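Local coordinates for protein phosphoserine phosphatase (Thermococcus onnurineus, PDB 4AP9) that probably hydrolyses L-phosphoserine to L-serine and phosphate, the last step of serine biosynthesis, as a magnesium-dependent phosphatase of the haloacid dehalogenase superfamily, at residues A[142-145]-A[146-149]; A[110-113]-A[114-117]; A[54-57]-A[58-61]; A[71-74]-A[75-78]; A[125-129]-A[130-134]. All coordinates share one frame; numbering follows the deposited sequence.

Overall arrangement
All five contacts are local, but their chemistry varies with their place in the fold. Contact 3, within one helix, is mostly buried through its leucines, Val60 and Arg59, with an Asp54-Lys58 salt bridge on its outer side; contacts 1, 2, 4 and 5 are only partly buried, with aromatic rings or Thr74 inward and charges outward. Contact 2, a watered loop, is tied to contact 4 by the Glu110-Arg75 salt bridge and by Phe112 on Val78. Contact 5, a hairpin, takes Phe71 of contact 4 against Phe126 and Phe131, and Val60 of contact 3 against Phe131 and Ile134. Contact 1 touches none of the others, lying about 29 Å, centre to centre, from contacts 4 and 5.

Contact 1 (A[142-145]-A[146-149]); sequences GEFL and KRFR
Phe144 and Phe148 form an offset edge-to-face pair: the edge of Phe148 is directed at the face of Phe144, and the two planes stand 76° apart. The nearest atoms are the two CE2 carbons, 3.8 Å from Phe144 to Phe148, with Phe144 CE2 at the edge of the Phe148 ring. Over one face of Phe148 sits Arg147 CB, 3.8 Å above the ring plane and toward its rim. One face of the Arg147 guanidinium lies against Phe144 CE1, which is 3.5 Å from Arg147 NE and displaced toward the group's rim. Here helix 141-145 gives way to a short 3-10 turn, on the connection from the hairpin 118-127/130-135 to core strand 153-157 of the Rossmann-like haloacid dehalogenase fold. The amides of the turn reach back three residues, Arg147 N to Phe144 O at 3.0 Å and Phe148 N to Leu145 O at 2.9 Å. Phe144 has CG anti to its amide nitrogen (chi1 178°), a torsion that places the ring beside Arg147 and against Val99 and Ile101 of the sheet. The guanidinium reaches out of the subunit, where NH1 makes a salt bridge to Glu118 of a second subunit. On the outer side Glu143 and Lys146 run side by side; Lys146 NZ meets the syn lone pair of Glu143 OE1 at 2.8 Å and adds a weak bond to OE2 of the same carboxylate.

Contact 2 (A[110-113]-A[114-117]); sequences EPFK and ELGD
Phe112 and Leu115 are the first and last residues of a type I beta turn in the loop between strands 97-102 and 118-127. Their side chains lie alongside each other and point the same way; Leu115 CD2 comes up to the ring edge, close to its plane, 4.0 Å from Phe112 CD1. The two first torsions differ: Phe112 CG is anti to its carbonyl carbon (chi1 -67°), whereas Leu115 CG is anti to its amide nitrogen (chi1 180°), and together they set the Leu115 methyl at the ring edge. The turn is closed by Leu115 N, which donates to Phe112 O at 3.2 Å. In the Rossmann-like fold of this superfamily such a loop links two neighbouring parallel strands, and here both apolar side chains settle on Leu100 of strand 97-102. Three waters bridge the backbone of the turn. One molecule joins Pro111 O to Glu114 N, accepting from that amide at 2.8 Å. A second accepts from Gly116 N at 2.8 Å and lies 2.8 Å from Phe112 O. A third lies 2.9 Å from Lys113 O and reaches Gly116 O only weakly. Lys113 and Glu114 also run side by side, yet their charged ends do not meet, with 5.6 Å from Lys113 NZ to Glu114 OE2 of the same chain; the lysine instead turns to a neighbouring subunit, whose own Glu114 takes NZ in an intersubunit salt bridge.

Contact 3 (A[54-57]-A[58-61]); sequences DSLL and KRVG
Arg59 and Leu56 cross at about a right angle on the buried side of helix 52-62, the leucine lying over one face of the guanidinium. Leu56 CD1 is displaced toward the rim of that flat group, 3.9 Å from Arg59 NH2. The arginine chain bends about its CG-CD bond (chi3 -79°), which folds the head back along the helix; its NE then makes a weak bond to Ser55 O at 3.4 Å, the carbonyl that also accepts from Arg59 N. Trp26 and Trp52 both hold the same cation through cation-pi contacts, and Trp52 lines a pocket occupied by the sulfonate ligand. With an alanine at Arg59, the two indole rings would probably be left without their cation and a gap would open beside Leu56. The outer pair is set differently. Asp54 and Lys58 cross obliquely one turn apart, and Lys58 NZ meets the syn lone pair of Asp54 OD1 at 2.9 Å, a salt bridge reached because the lysine turns at its last torsion (chi4 51°). Ser55 points its hydroxyl to another helix, where OG bonds Leu41 O. Val60 CG2 faces Leu56 CD1 more loosely, at 4.3 Å. Beneath the side chains, Val60 N bonds Leu56 O at 2.9 Å, and the other amides likewise reach back four residues. The whole is a regular alpha helix carrying an i to i+4 salt bridge, consistent with the helical cap inserted after the first core strand in this superfamily.

Contact 4 (A[71-74]-A[75-78]); sequences FLRT and REKV
Backbone hydrogen bonds set the shape of the segment where Arg73 and Thr74 meet Glu76 and Lys77. Glu76 N donates to Arg73 O at 3.1 Å and Lys77 N to Thr74 O at 2.8 Å, both i to i+3, the spacing of a 3-10 turn. Val78 N repeats the spacing by donating to Arg75 O. A side chain adds a bond of its own: Thr74 OG1 gives its proton to Phe71 O at 2.8 Å, nearly along the C=O axis. With chi1 at 66° this hydroxyl sits between its own amide nitrogen and carbonyl carbon, turned back toward the preceding turn of helix.

Among the charged groups, Arg75 and Lys77 find their partners outside the turn: Arg75 is matched with Glu110, and Lys77 NZ with Glu28 in a salt bridge to helix 25-33. Arg73 and Glu76 lie on the same side, but their charges do not touch, Arg73 NE standing 5.5 Å from Glu76 OE1.

Apolar contact across the turn is slight, and the placing of the Arg75 chain beside Leu72 is doubtful. The inward packing is made with neighbours: Thr74 rests on Phe23 and Met29, and Val78 on Phe23. Helix 68-73 thus runs through a 3-10 turn into the linker toward helix 82-93, consistent with the return from helical cap to Rossmann-like core.

Contact 5 (A[125-129]-A[130-134]); sequences IFEDG and KFQGI
Phe126 and Phe131 pack closely as an edge-to-face pair, planes at 72°; Phe131 CG lies anti to its amide nitrogen (chi1 -179°), which helps set its ring edge toward the face of Phe126. Phe126 CE1 also rests on Phe131 CB at 3.7 Å, and both rings meet Phe71. Beside them the backbone is firmly bonded: Gln132 N donates to Ile125 O at 2.7 Å, nearly straight at 172°, and Ile125 N to Gly133 O at 2.9 Å. Gln132 and Gly133 together face the single residue Ile125, consistent with a beta bulge. Gly133 N, over one face of the Phe131 ring, is buried without a partner. Ile125 CG2 lies 4.0 Å from Gln132 CB, and its CD1 3.7 Å from Ile134 O. Trimmed to an alanine, Ile125 would lose these branches and is likely to leave a gap beside Gln132 and Ile134. The Glu127 carboxylate lies close across Gln132, CD to CG at 3.3 Å. Looser is the turn, where exposed Asp128 leads away and Lys130 NZ leaves for a salt bridge with Asp67. This is a two-residue type I' beta hairpin; Gly133 and Ile134 pair in a parallel ladder with a strand of a second subunit, so the sheet runs on across the interface.

Contact 1 (A[142-145]-A[146-149])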
loop_
_atom_site.group_PDB
_atom_site.type_symbol
_atom_site.label_atom_id
_atom_site.label_comp_id
_atom_site.label_asym_id
_atom_site.label_seq_id
_atom_site.Cartn_x
_atom_site.Cartn_y
_atom_site.Cartn_z
ATOM N N GLY A 142 -7.569 12.383 -14.633
ATOM C CA GLY A 142 -6.865 12.010 -13.424
ATOM C C GLY A 142 -6.517 10.532 -13.412
ATOM O O GLY A 142 -5.389 10.150 -13.060
ATOM N N GLU A 143 -7.480 9.688 -13.792
ATOM C CA GLU A 143 -7.229 8.250 -13.792
ATOM C C GLU A 143 -6.124 7.932 -14.777
ATOM O O GLU A 143 -5.251 7.103 -14.503
ATOM C CB GLU A 143 -8.486 7.455 -14.169
ATOM C CG GLU A 143 -9.481 7.300 -13.052
ATOM C CD GLU A 143 -8.856 6.728 -11.795
ATOM O OE1 GLU A 143 -8.387 5.572 -11.823
ATOM O OE2 GLU A 143 -8.844 7.446 -10.784
ATOM N N PHE A 144 -6.148 8.606 -15.924
ATOM C CA PHE A 144 -5.127 8.368 -16.935
ATOM C C PHE A 144 -3.721 8.662 -16.406
ATOM O O PHE A 144 -2.774 7.943 -16.715
ATOM C CB PHE A 144 -5.371 9.193 -18.199
ATOM C CG PHE A 144 -4.306 9.013 -19.233
ATOM C CD1 PHE A 144 -4.199 7.817 -19.923
ATOM C CD2 PHE A 144 -3.400 10.021 -19.498
ATOM C CE1 PHE A 144 -3.195 7.639 -20.868
ATOM C CE2 PHE A 144 -2.400 9.843 -20.451
ATOM C CZ PHE A 144 -2.311 8.650 -21.128
ATOM N N LEU A 145 -3.589 9.725 -15.623
ATOM C CA LEU A 145 -2.287 10.108 -15.064
ATOM C C LEU A 145 -1.634 9.047 -14.170
ATOM O O LEU A 145 -0.422 9.082 -13.963
ATOM C CB LEU A 145 -2.372 11.441 -14.317
ATOM C CG LEU A 145 -1.861 12.689 -15.049
ATOM C CD1 LEU A 145 -2.588 12.904 -16.363
ATOM C CD2 LEU A 145 -1.961 13.933 -14.164
ATOM N N LYS A 146 -2.434 8.127 -13.639
ATOM C CA LYS A 146 -1.906 7.008 -12.851
ATOM C C LYS A 146 -0.885 6.193 -13.641
ATOM O O LYS A 146 -0.079 5.466 -13.069
ATOM C CB LYS A 146 -3.037 6.093 -12.378
ATOM C CG LYS A 146 -3.950 6.691 -11.325
ATOM C CD LYS A 146 -5.006 5.675 -10.915
ATOM C CE LYS A 146 -5.861 6.176 -9.766
ATOM N NZ LYS A 146 -6.953 5.211 -9.410
ATOM N N ARG A 147 -0.942 6.314 -14.966
ATOM C CA ARG A 147 0.019 5.673 -15.856
ATOM C C ARG A 147 1.460 6.112 -15.558
ATOM O O ARG A 147 2.422 5.380 -15.809
ATOM C CB ARG A 147 -0.363 6.074 -17.279
ATOM C CG ARG A 147 0.313 5.317 -18.368
ATOM C CD ARG A 147 -0.461 5.525 -19.663
ATOM N NE ARG A 147 -1.649 4.678 -19.736
ATOM C CZ ARG A 147 -2.050 4.084 -20.858
ATOM N NH1 ARG A 147 -1.359 4.269 -21.975
ATOM N NH2 ARG A 147 -3.138 3.320 -20.873
ATOM N N PHE A 148 1.592 7.318 -15.012
ATOM C CA PHE A 148 2.886 7.916 -14.742
ATOM C C PHE A 148 3.111 8.111 -13.243
ATOM O O PHE A 148 3.804 9.028 -12.825
ATOM C CB PHE A 148 2.977 9.244 -15.506
ATOM C CG PHE A 148 2.590 9.103 -16.947
ATOM C CD1 PHE A 148 3.458 8.515 -17.848
ATOM C CD2 PHE A 148 1.344 9.507 -17.388
ATOM C CE1 PHE A 148 3.100 8.352 -19.176
ATOM C CE2 PHE A 148 0.975 9.337 -18.710
ATOM C CZ PHE A 148 1.845 8.766 -19.602
ATOM N N ARG A 149 2.539 7.219 -12.443
ATOM C CA ARG A 149 2.572 7.356 -10.993
ATOM C C ARG A 149 3.962 7.129 -10.412
ATOM O O ARG A 149 4.237 7.562 -9.304
ATOM C CB ARG A 149 1.577 6.397 -10.340
ATOM C CG ARG A 149 1.902 4.923 -10.568
ATOM C CD ARG A 149 0.765 4.007 -10.116
ATOM N NE ARG A 149 0.620 3.942 -8.663
ATOM C CZ ARG A 149 1.159 2.993 -7.901
ATOM N NH1 ARG A 149 1.894 2.031 -8.450
ATOM N NH2 ARG A 149 0.969 3.008 -6.589
#

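Contact 2 (A[110-113]-A[114-117])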
loop_
_atom_site.group_PDB
_atom_site.type_symbol
_atom_site.label_atom_id
_atom_site.label_comp_id
_atom_site.label_asym_id
_atom_site.label_seq_id
_atom_site.Cartn_x
_atom_site.Cartn_y
_atom_site.Cartn_z
ATOM N N GLU A 110 -5.764 14.338 -34.841
ATOM C CA GLU A 110 -4.676 13.702 -35.564
ATOM C C GLU A 110 -3.433 14.593 -35.792
ATOM O O GLU A 110 -2.297 14.107 -35.727
ATOM C CB GLU A 110 -5.221 13.133 -36.875
ATOM C CG GLU A 110 -4.231 12.303 -37.644
ATOM C CD GLU A 110 -3.375 13.141 -38.556
ATOM O OE1 GLU A 110 -3.693 14.342 -38.729
ATOM O OE2 GLU A 110 -2.380 12.602 -39.090
ATOM N N PRO A 111 -3.632 15.896 -36.049
ATOM C CA PRO A 111 -2.429 16.720 -36.245
ATOM C C PRO A 111 -1.438 16.694 -35.061
ATOM O O PRO A 111 -0.247 16.935 -35.255
ATOM C CB PRO A 111 -3.002 18.135 -36.463
ATOM C CG PRO A 111 -4.370 17.907 -37.021
ATOM C CD PRO A 111 -4.873 16.638 -36.351
ATOM N N PHE A 112 -1.923 16.385 -33.859
ATOM C CA PHE A 112 -1.080 16.364 -32.667
ATOM C C PHE A 112 -0.514 14.974 -32.367
ATOM O O PHE A 112 0.228 14.799 -31.408
ATOM C CB PHE A 112 -1.889 16.826 -31.455
ATOM C CG PHE A 112 -2.297 18.261 -31.508
ATOM C CD1 PHE A 112 -1.376 19.260 -31.241
ATOM C CD2 PHE A 112 -3.602 18.619 -31.810
ATOM C CE1 PHE A 112 -1.750 20.586 -31.281
ATOM C CE2 PHE A 112 -3.971 19.943 -31.857
ATOM C CZ PHE A 112 -3.040 20.929 -31.584
ATOM N N LYS A 113 -0.874 13.992 -33.190
ATOM C CA LYS A 113 -0.614 12.583 -32.889
ATOM C C LYS A 113 0.874 12.275 -32.676
ATOM O O LYS A 113 1.230 11.418 -31.871
ATOM C CB LYS A 113 -1.168 11.728 -34.031
ATOM C CG LYS A 113 -1.184 10.228 -33.811
ATOM C CD LYS A 113 -1.640 9.564 -35.107
ATOM C CE LYS A 113 -2.173 8.153 -34.895
ATOM N NZ LYS A 113 -2.912 7.653 -36.103
ATOM N N GLU A 114 1.740 12.962 -33.412
ATOM C CA GLU A 114 3.171 12.670 -33.352
ATOM C C GLU A 114 3.981 13.809 -32.750
ATOM O O GLU A 114 5.220 13.775 -32.758
ATOM C CB GLU A 114 3.708 12.353 -34.746
ATOM C CG GLU A 114 2.958 11.255 -35.468
ATOM C CD GLU A 114 3.167 9.896 -34.836
ATOM O OE1 GLU A 114 4.044 9.769 -33.949
ATOM O OE2 GLU A 114 2.447 8.952 -35.223
ATOM N N LEU A 115 3.290 14.815 -32.227
ATOM C CA LEU A 115 3.975 15.995 -31.729
ATOM C C LEU A 115 4.695 15.694 -30.418
ATOM O O LEU A 115 5.840 16.086 -30.228
ATOM C CB LEU A 115 2.998 17.155 -31.548
ATOM C CG LEU A 115 3.637 18.440 -31.024
ATOM C CD1 LEU A 115 4.692 18.962 -31.995
ATOM C CD2 LEU A 115 2.580 19.497 -30.797
ATOM N N GLY A 116 4.004 15.007 -29.514
ATOM C CA GLY A 116 4.578 14.637 -28.236
ATOM C C GLY A 116 5.298 13.304 -28.284
ATOM O O GLY A 116 5.459 12.702 -29.348
ATOM N N ASP A 117 5.758 12.862 -27.121
ATOM C CA ASP A 117 6.378 11.556 -26.977
ATOM C C ASP A 117 5.328 10.457 -26.843
ATOM O O ASP A 117 5.534 9.329 -27.299
ATOM C CB ASP A 117 7.335 11.581 -25.786
ATOM C CG ASP A 117 8.488 12.555 -26.001
ATOM O OD1 ASP A 117 9.145 12.456 -27.060
ATOM O OD2 ASP A 117 8.718 13.440 -25.148
HETATM O O HOH W 1 1.660 15.176 -35.168
HETATM O O HOH W 2 1.596 13.537 -29.377
HETATM O O HOH W 3 2.904 10.869 -29.620
#

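Contact 3 (A[54-57]-A[58-61])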
loop_
_atom_site.group_PDB
_atom_site.type_symbol
_atom_site.label_atom_id
_atom_site.label_comp_id
_atom_site.label_asym_id
_atom_site.label_seq_id
_atom_site.Cartn_x
_atom_site.Cartn_y
_atom_site.Cartn_z
ATOM N N ASP A 54 -22.638 11.617 -18.097
ATOM C CA ASP A 54 -24.028 11.760 -18.522
ATOM C C ASP A 54 -24.114 12.739 -19.689
ATOM O O ASP A 54 -24.706 12.436 -20.727
ATOM C CB ASP A 54 -24.902 12.226 -17.352
ATOM C CG ASP A 54 -26.360 12.404 -17.745
ATOM O OD1 ASP A 54 -26.830 11.676 -18.636
ATOM O OD2 ASP A 54 -27.035 13.285 -17.166
ATOM N N SER A 55 -23.499 13.905 -19.524
ATOM C CA SER A 55 -23.516 14.923 -20.565
ATOM C C SER A 55 -22.800 14.468 -21.845
ATOM O O SER A 55 -23.285 14.695 -22.957
ATOM C CB SER A 55 -22.888 16.210 -20.053
ATOM O OG SER A 55 -23.117 17.251 -20.979
ATOM N N LEU A 56 -21.653 13.820 -21.681
ATOM C CA LEU A 56 -20.878 13.348 -22.827
ATOM C C LEU A 56 -21.670 12.354 -23.662
ATOM O O LEU A 56 -21.741 12.472 -24.884
ATOM C CB LEU A 56 -19.567 12.705 -22.363
ATOM C CG LEU A 56 -18.664 12.111 -23.441
ATOM C CD1 LEU A 56 -18.416 13.153 -24.541
ATOM C CD2 LEU A 56 -17.343 11.620 -22.836
ATOM N N LEU A 57 -22.283 11.373 -23.007
ATOM C CA LEU A 57 -22.988 10.345 -23.765
ATOM C C LEU A 57 -24.244 10.899 -24.421
ATOM O O LEU A 57 -24.666 10.415 -25.470
ATOM C CB LEU A 57 -23.317 9.135 -22.896
ATOM C CG LEU A 57 -22.081 8.396 -22.385
ATOM C CD1 LEU A 57 -22.502 7.124 -21.678
ATOM C CD2 LEU A 57 -21.109 8.089 -23.546
ATOM N N LYS A 58 -24.848 11.916 -23.809
ATOM C CA LYS A 58 -25.993 12.581 -24.443
ATOM C C LYS A 58 -25.576 13.331 -25.715
ATOM O O LYS A 58 -26.307 13.351 -26.711
ATOM C CB LYS A 58 -26.701 13.536 -23.471
ATOM C CG LYS A 58 -27.584 12.850 -22.427
ATOM C CD LYS A 58 -28.321 13.879 -21.568
ATOM C CE LYS A 58 -29.543 13.265 -20.867
ATOM N NZ LYS A 58 -29.252 12.000 -20.128
ATOM N N ARG A 59 -24.406 13.961 -25.676
ATOM C CA ARG A 59 -23.854 14.619 -26.857
ATOM C C ARG A 59 -23.549 13.576 -27.934
ATOM O O ARG A 59 -23.863 13.763 -29.109
ATOM C CB ARG A 59 -22.595 15.413 -26.492
ATOM C CG ARG A 59 -22.907 16.757 -25.797
ATOM C CD ARG A 59 -21.660 17.505 -25.366
ATOM N NE ARG A 59 -21.106 16.959 -24.125
ATOM C CZ ARG A 59 -19.819 16.919 -23.821
ATOM N NH1 ARG A 59 -18.909 17.380 -24.663
ATOM N NH2 ARG A 59 -19.434 16.398 -22.676
ATOM N N VAL A 60 -22.952 12.465 -27.523
ATOM C CA VAL A 60 -22.611 11.401 -28.464
ATOM C C VAL A 60 -23.862 10.897 -29.179
ATOM O O VAL A 60 -23.852 10.677 -30.390
ATOM C CB VAL A 60 -21.913 10.252 -27.753
ATOM C CG1 VAL A 60 -21.947 8.974 -28.611
ATOM C CG2 VAL A 60 -20.500 10.663 -27.429
ATOM N N GLY A 61 -24.936 10.744 -28.410
ATOM C CA GLY A 61 -26.212 10.303 -28.923
ATOM C C GLY A 61 -26.770 11.237 -29.976
ATOM O O GLY A 61 -27.357 10.790 -30.965
#

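Contact 4 (A[71-74]-A[75-78])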
loop_
_atom_site.group_PDB
_atom_site.type_symbol
_atom_site.label_atom_id
_atom_site.label_comp_id
_atom_site.label_asym_id
_atom_site.label_seq_id
_atom_site.Cartn_x
_atom_site.Cartn_y
_atom_site.Cartn_z
ATOM N N PHE A 71 -17.449 14.276 -40.006
ATOM C CA PHE A 71 -16.713 14.134 -38.761
ATOM C C PHE A 71 -15.250 14.503 -38.986
ATOM O O PHE A 71 -14.692 15.338 -38.276
ATOM C CB PHE A 71 -16.820 12.672 -38.299
ATOM C CG PHE A 71 -16.441 12.434 -36.861
ATOM C CD1 PHE A 71 -15.142 12.121 -36.516
ATOM C CD2 PHE A 71 -17.406 12.464 -35.868
ATOM C CE1 PHE A 71 -14.796 11.886 -35.198
ATOM C CE2 PHE A 71 -17.066 12.219 -34.546
ATOM C CZ PHE A 71 -15.751 11.939 -34.221
ATOM N N LEU A 72 -14.638 13.883 -39.990
ATOM C CA LEU A 72 -13.227 14.107 -40.299
ATOM C C LEU A 72 -12.906 15.493 -40.875
ATOM O O LEU A 72 -11.793 15.984 -40.727
ATOM C CB LEU A 72 -12.697 12.998 -41.209
ATOM C CG LEU A 72 -12.661 11.634 -40.522
ATOM C CD1 LEU A 72 -12.254 10.542 -41.503
ATOM C CD2 LEU A 72 -11.711 11.674 -39.325
ATOM N N ARG A 73 -13.881 16.123 -41.522
ATOM C CA ARG A 73 -13.719 17.490 -42.012
ATOM C C ARG A 73 -13.218 18.446 -40.926
ATOM O O ARG A 73 -12.525 19.409 -41.218
ATOM C CB ARG A 73 -15.055 18.005 -42.525
ATOM C CG ARG A 73 -14.981 18.854 -43.771
ATOM C CD ARG A 73 -16.013 18.320 -44.802
ATOM N NE ARG A 73 -16.615 19.393 -45.595
ATOM C CZ ARG A 73 -17.923 19.529 -45.819
ATOM N NH1 ARG A 73 -18.781 18.650 -45.345
ATOM N NH2 ARG A 73 -18.365 20.559 -46.540
ATOM N N THR A 74 -13.594 18.185 -39.677
ATOM C CA THR A 74 -13.229 19.075 -38.575
ATOM C C THR A 74 -11.727 19.140 -38.312
ATOM O O THR A 74 -11.235 20.136 -37.776
ATOM C CB THR A 74 -13.939 18.694 -37.265
ATOM O OG1 THR A 74 -13.467 17.415 -36.814
ATOM C CG2 THR A 74 -15.451 18.630 -37.471
ATOM N N ARG A 75 -10.990 18.099 -38.687
ATOM C CA ARG A 75 -9.551 18.123 -38.444
ATOM C C ARG A 75 -8.894 19.271 -39.225
ATOM O O ARG A 75 -7.788 19.704 -38.905
ATOM C CB ARG A 75 -8.890 16.764 -38.734
ATOM C CG ARG A 75 -9.026 16.279 -40.154
ATOM C CD ARG A 75 -8.841 14.760 -40.271
ATOM N NE ARG A 75 -7.438 14.337 -40.243
ATOM C CZ ARG A 75 -6.555 14.613 -41.205
ATOM N NH1 ARG A 75 -6.914 15.342 -42.265
ATOM N NH2 ARG A 75 -5.300 14.175 -41.110
ATOM N N GLU A 76 -9.587 19.774 -40.237
ATOM C CA GLU A 76 -9.128 20.965 -40.944
ATOM C C GLU A 76 -9.059 22.203 -40.038
ATOM O O GLU A 76 -8.343 23.160 -40.336
ATOM C CB GLU A 76 -10.016 21.219 -42.161
ATOM C CG GLU A 76 -9.896 20.113 -43.202
ATOM C CD GLU A 76 -10.874 20.257 -44.344
ATOM O OE1 GLU A 76 -11.588 21.282 -44.394
ATOM O OE2 GLU A 76 -10.927 19.336 -45.190
ATOM N N LYS A 77 -9.796 22.181 -38.933
ATOM C CA LYS A 77 -9.790 23.291 -37.986
ATOM C C LYS A 77 -8.775 23.073 -36.864
ATOM O O LYS A 77 -8.659 23.880 -35.948
ATOM C CB LYS A 77 -11.184 23.507 -37.396
ATOM C CG LYS A 77 -12.146 24.215 -38.332
ATOM C CD LYS A 77 -13.364 24.747 -37.577
ATOM C CE LYS A 77 -14.298 25.516 -38.492
ATOM N NZ LYS A 77 -15.305 26.310 -37.712
ATOM N N VAL A 78 -8.043 21.975 -36.943
ATOM C CA VAL A 78 -7.053 21.632 -35.937
ATOM C C VAL A 78 -5.676 21.738 -36.561
ATOM O O VAL A 78 -5.363 21.014 -37.501
ATOM C CB VAL A 78 -7.258 20.182 -35.452
ATOM C CG1 VAL A 78 -6.187 19.794 -34.445
ATOM C CG2 VAL A 78 -8.665 20.008 -34.884
#

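Contact 5 (A[125-129]-A[130-134])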
loop_
_atom_site.group_PDB
_atom_site.type_symbol
_atom_site.label_atom_id
_atom_site.label_comp_id
_atom_site.label_asym_id
_atom_site.label_seq_id
_atom_site.Cartn_x
_atom_site.Cartn_y
_atom_site.Cartn_z
ATOM N N ILE A 125 -16.499 5.355 -33.128
ATOM C CA ILE A 125 -16.986 4.105 -33.685
ATOM C C ILE A 125 -17.767 4.421 -34.953
ATOM O O ILE A 125 -18.751 5.148 -34.920
ATOM C CB ILE A 125 -17.881 3.366 -32.679
ATOM C CG1 ILE A 125 -17.097 3.067 -31.399
ATOM C CG2 ILE A 125 -18.432 2.057 -33.281
ATOM C CD1 ILE A 125 -17.966 2.688 -30.235
ATOM N N PHE A 126 -17.301 3.890 -36.074
ATOM C CA PHE A 126 -18.005 4.063 -37.337
ATOM C C PHE A 126 -18.479 2.719 -37.854
ATOM O O PHE A 126 -17.749 1.735 -37.804
ATOM C CB PHE A 126 -17.119 4.768 -38.364
ATOM C CG PHE A 126 -16.915 6.230 -38.074
ATOM C CD1 PHE A 126 -17.919 7.143 -38.352
ATOM C CD2 PHE A 126 -15.743 6.681 -37.501
ATOM C CE1 PHE A 126 -17.753 8.487 -38.080
ATOM C CE2 PHE A 126 -15.569 8.029 -37.221
ATOM C CZ PHE A 126 -16.580 8.931 -37.514
ATOM N N GLU A 127 -19.720 2.681 -38.318
ATOM C CA GLU A 127 -20.268 1.489 -38.954
ATOM C C GLU A 127 -20.843 1.922 -40.288
ATOM O O GLU A 127 -21.716 2.786 -40.337
ATOM C CB GLU A 127 -21.351 0.861 -38.076
ATOM C CG GLU A 127 -20.803 0.263 -36.776
ATOM C CD GLU A 127 -21.891 -0.131 -35.780
ATOM O OE1 GLU A 127 -23.090 -0.138 -36.154
ATOM O OE2 GLU A 127 -21.535 -0.431 -34.612
ATOM N N ASP A 128 -20.326 1.345 -41.367
ATOM C CA ASP A 128 -20.746 1.728 -42.711
ATOM C C ASP A 128 -20.650 3.233 -42.908
ATOM O O ASP A 128 -21.552 3.858 -43.478
ATOM C CB ASP A 128 -22.169 1.252 -42.980
ATOM C CG ASP A 128 -22.282 -0.260 -42.973
ATOM O OD1 ASP A 128 -21.283 -0.931 -43.334
ATOM O OD2 ASP A 128 -23.361 -0.770 -42.596
ATOM N N GLY A 129 -19.556 3.806 -42.411
ATOM C CA GLY A 129 -19.228 5.200 -42.637
ATOM C C GLY A 129 -20.028 6.188 -41.813
ATOM O O GLY A 129 -19.896 7.393 -42.004
ATOM N N LYS A 130 -20.847 5.687 -40.895
ATOM C CA LYS A 130 -21.679 6.555 -40.065
ATOM C C LYS A 130 -21.336 6.417 -38.579
ATOM O O LYS A 130 -21.104 5.308 -38.079
ATOM C CB LYS A 130 -23.152 6.240 -40.280
ATOM C CG LYS A 130 -23.561 6.149 -41.741
ATOM C CD LYS A 130 -23.364 7.476 -42.441
ATOM C CE LYS A 130 -23.956 7.419 -43.849
ATOM N NZ LYS A 130 -23.748 8.695 -44.583
ATOM N N PHE A 131 -21.314 7.552 -37.882
ATOM C CA PHE A 131 -20.896 7.589 -36.480
ATOM C C PHE A 131 -21.877 6.821 -35.608
ATOM O O PHE A 131 -23.082 7.089 -35.616
ATOM C CB PHE A 131 -20.758 9.042 -36.004
ATOM C CG PHE A 131 -20.314 9.189 -34.574
ATOM C CD1 PHE A 131 -18.972 9.107 -34.238
ATOM C CD2 PHE A 131 -21.242 9.425 -33.568
ATOM C CE1 PHE A 131 -18.552 9.262 -32.915
ATOM C CE2 PHE A 131 -20.832 9.567 -32.241
ATOM C CZ PHE A 131 -19.487 9.489 -31.923
ATOM N N GLN A 132 -21.360 5.864 -34.848
ATOM C CA GLN A 132 -22.208 5.077 -33.955
ATOM C C GLN A 132 -22.042 5.387 -32.465
ATOM O O GLN A 132 -22.989 5.243 -31.705
ATOM C CB GLN A 132 -22.004 3.576 -34.191
ATOM C CG GLN A 132 -22.654 3.062 -35.456
ATOM C CD GLN A 132 -23.957 3.764 -35.760
ATOM O OE1 GLN A 132 -24.843 3.869 -34.906
ATOM N NE2 GLN A 132 -24.080 4.263 -36.986
ATOM N N GLY A 133 -20.849 5.801 -32.049
ATOM C CA GLY A 133 -20.611 6.062 -30.638
ATOM C C GLY A 133 -19.153 6.319 -30.311
ATOM O O GLY A 133 -18.327 6.517 -31.212
ATOM N N ILE A 134 -18.846 6.338 -29.016
ATOM C CA ILE A 134 -17.502 6.660 -28.544
ATOM C C ILE A 134 -16.825 5.457 -27.880
ATOM O O ILE A 134 -17.473 4.679 -27.190
ATOM C CB ILE A 134 -17.544 7.840 -27.549
ATOM C CG1 ILE A 134 -16.125 8.312 -27.184
ATOM C CG2 ILE A 134 -18.354 7.474 -26.318
ATOM C CD1 ILE A 134 -16.098 9.669 -26.442
#